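Local coordinates for inositol 2-dehydrogenase/D-chiro-inositol 3-dehydrogenase (Lactobacillus casei, PDB 4MIN), which oxidises myo-inositol and D-chiro-inositol to their keto derivatives, 2-keto-myo-inositol and 1-keto-D-chiro-inositol, with NAD+ probably serving as the hydride acceptor, at residues L197-T202 with T229-T234. Sequence-based numbering, arbitrary orientation.
Sequences LDDEYT and TTKKGT. With SO4 (sulfate ion), chain O.
Asp199 reaches the turn 230-233 mainly through its carboxylate. Asp199 CB lies 4.1 Å from Thr230 CB, and CG, swung anti to the backbone N (chi1 -155°), turns the carboxylate to the turn residues. Asp199 OD1 passes 3.5 Å from Lys231 CB and accepts the amide of Glu200 in its own segment. Asp199 OD2 takes two bonds from the turn: Lys232 N comes in on the syn lone pair at 3.1 Å, whereas Thr230 OG1, 2.8 Å from OD2, sits well above the carboxylate plane. A water gives Asp199 OD2 a third partner and also donates to Thr234 OG1, itself hydrogen-bonded to Pro160 O. With an alanine here, the Lys232 amide and Thr230 hydroxyl are likely to lose their shared acceptor, leaving the turn less firmly fixed. Beyond the carboxylate, Glu200 O accepts Lys231 N at 2.9 Å and Thr202 N bonds to Thr229 O. Thr202 OG1 and Thr229 OG1 are hydrogen-bonded at 2.7 Å, the latter also to Ser203 OG. Lys232 NZ bonds a sulfate, probably from the crystallisation liquor, also held by Arg210 of the second subunit. Strand 201-207 pairs antiparallel with 224-230, and residues just before it hold the type I turn of the 224-230/235-241 hairpin in the Gfo/Idh/MocA C-terminal alpha/beta domain.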
loop_
_atom_site.group_PDB
_atom_site.type_symbol
_atom_site.label_atom_id
_atom_site.label_comp_id
_atom_site.label_asym_id
_atom_site.label_seq_id
_atom_site.Cartn_x
_atom_site.Cartn_y
_atom_site.Cartn_z
ATOM N N LEU A 197 16.597 16.354 -11.943
ATOM C CA LEU A 197 16.131 17.708 -11.802
ATOM C C LEU A 197 16.475 18.619 -12.983
ATOM O O LEU A 197 15.979 19.682 -13.054
ATOM C CB LEU A 197 16.747 18.325 -10.554
ATOM C CG LEU A 197 16.303 17.694 -9.234
ATOM C CD1 LEU A 197 17.038 18.278 -8.079
ATOM C CD2 LEU A 197 14.832 17.883 -9.059
ATOM N N ASP A 198 17.311 18.134 -13.875
ATOM C CA ASP A 198 17.897 18.941 -14.935
ATOM C C ASP A 198 18.434 20.260 -14.376
ATOM O O ASP A 198 18.077 21.318 -14.809
ATOM C CB ASP A 198 16.882 19.193 -16.031
ATOM C CG ASP A 198 17.516 19.747 -17.281
ATOM O OD1 ASP A 198 18.749 19.753 -17.317
ATOM O OD2 ASP A 198 16.793 20.153 -18.210
ATOM N N ASP A 199 19.295 20.136 -13.388
ATOM C CA ASP A 199 19.784 21.287 -12.679
ATOM C C ASP A 199 21.227 21.075 -12.286
ATOM O O ASP A 199 21.776 20.069 -12.511
ATOM C CB ASP A 199 18.907 21.576 -11.474
ATOM C CG ASP A 199 18.928 23.026 -11.030
ATOM O OD1 ASP A 199 19.738 23.789 -11.507
ATOM O OD2 ASP A 199 18.120 23.371 -10.189
ATOM N N GLU A 200 21.833 22.082 -11.731
ATOM C CA GLU A 200 23.220 22.016 -11.398
ATOM C C GLU A 200 23.388 22.209 -9.882
ATOM O O GLU A 200 22.668 22.943 -9.289
ATOM C CB GLU A 200 23.938 23.125 -12.182
ATOM C CG GLU A 200 23.628 23.098 -13.696
ATOM C CD GLU A 200 23.122 24.437 -14.298
ATOM O OE1 GLU A 200 22.062 24.947 -13.875
ATOM O OE2 GLU A 200 23.789 24.975 -15.219
ATOM N N TYR A 201 24.358 21.532 -9.303
ATOM C CA TYR A 201 24.634 21.656 -7.894
ATOM C C TYR A 201 25.381 22.921 -7.551
ATOM O O TYR A 201 26.223 23.335 -8.287
ATOM C CB TYR A 201 25.488 20.495 -7.412
ATOM C CG TYR A 201 24.864 19.138 -7.580
ATOM C CD1 TYR A 201 23.517 18.934 -7.341
ATOM C CD2 TYR A 201 25.617 18.064 -7.956
ATOM C CE1 TYR A 201 22.958 17.726 -7.497
ATOM C CE2 TYR A 201 25.072 16.856 -8.105
ATOM C CZ TYR A 201 23.720 16.674 -7.868
ATOM O OH TYR A 201 23.176 15.447 -8.038
ATOM N N THR A 202 25.056 23.495 -6.403
ATOM C CA THR A 202 25.723 24.683 -5.913
ATOM C C THR A 202 26.456 24.438 -4.597
ATOM O O THR A 202 27.291 25.207 -4.231
ATOM C CB THR A 202 24.767 25.865 -5.761
ATOM O OG1 THR A 202 23.614 25.473 -5.041
ATOM C CG2 THR A 202 24.339 26.374 -7.082
ATOM N N THR A 229 22.335 21.474 -2.637
ATOM C CA THR A 229 21.549 22.539 -3.183
ATOM C C THR A 229 21.812 22.670 -4.656
ATOM O O THR A 229 22.845 22.326 -5.116
ATOM C CB THR A 229 21.837 23.858 -2.512
ATOM O OG1 THR A 229 23.205 24.207 -2.709
ATOM C CG2 THR A 229 21.597 23.716 -1.046
ATOM N N THR A 230 20.793 23.118 -5.365
ATOM C CA THR A 230 20.902 23.316 -6.784
ATOM C C THR A 230 20.683 24.767 -7.129
ATOM O O THR A 230 20.274 25.548 -6.326
ATOM C CB THR A 230 19.903 22.459 -7.582
ATOM O OG1 THR A 230 18.605 22.985 -7.449
ATOM C CG2 THR A 230 19.899 21.072 -7.088
ATOM N N LYS A 231 21.015 25.087 -8.366
ATOM C CA LYS A 231 20.972 26.443 -8.857
ATOM C C LYS A 231 19.583 27.026 -8.826
ATOM O O LYS A 231 19.419 28.170 -8.530
ATOM C CB LYS A 231 21.595 26.496 -10.260
ATOM C CG LYS A 231 21.566 27.833 -10.951
ATOM C CD LYS A 231 22.309 27.777 -12.314
ATOM C CE LYS A 231 21.740 28.733 -13.419
ATOM N NZ LYS A 231 22.267 28.578 -14.854
ATOM N N LYS A 232 18.569 26.224 -9.097
ATOM C CA LYS A 232 17.213 26.725 -8.961
ATOM C C LYS A 232 16.702 26.751 -7.537
ATOM O O LYS A 232 15.683 27.304 -7.285
ATOM C CB LYS A 232 16.217 25.995 -9.868
ATOM C CG LYS A 232 16.372 26.317 -11.313
ATOM C CD LYS A 232 15.653 25.319 -12.167
ATOM C CE LYS A 232 15.486 25.831 -13.527
ATOM N NZ LYS A 232 15.222 24.800 -14.506
ATOM N N GLY A 233 17.455 26.176 -6.628
ATOM C CA GLY A 233 17.131 26.267 -5.229
ATOM C C GLY A 233 16.550 25.013 -4.599
ATOM O O GLY A 233 16.272 24.990 -3.442
ATOM N N THR A 234 16.420 23.963 -5.386
ATOM C CA THR A 234 15.964 22.713 -4.859
ATOM C C THR A 234 16.954 22.228 -3.838
ATOM O O THR A 234 18.116 22.308 -4.040
ATOM C CB THR A 234 15.826 21.687 -5.957
ATOM O OG1 THR A 234 14.952 22.213 -6.930
ATOM C CG2 THR A 234 15.219 20.408 -5.436
HETATM S S SO4 O . 11.597 24.336 -12.976
HETATM O O1 SO4 O . 10.297 23.844 -13.204
HETATM O O2 SO4 O . 12.231 23.641 -11.915
HETATM O O3 SO4 O . 12.352 24.125 -14.149
HETATM O O4 SO4 O . 11.482 25.739 -12.713
HETATM O O HOH W 1 15.245 22.347 -14.531
HETATM O O HOH W 2 15.733 21.902 -9.677
HETATM O O HOH W 3 21.731 27.626 -4.991
#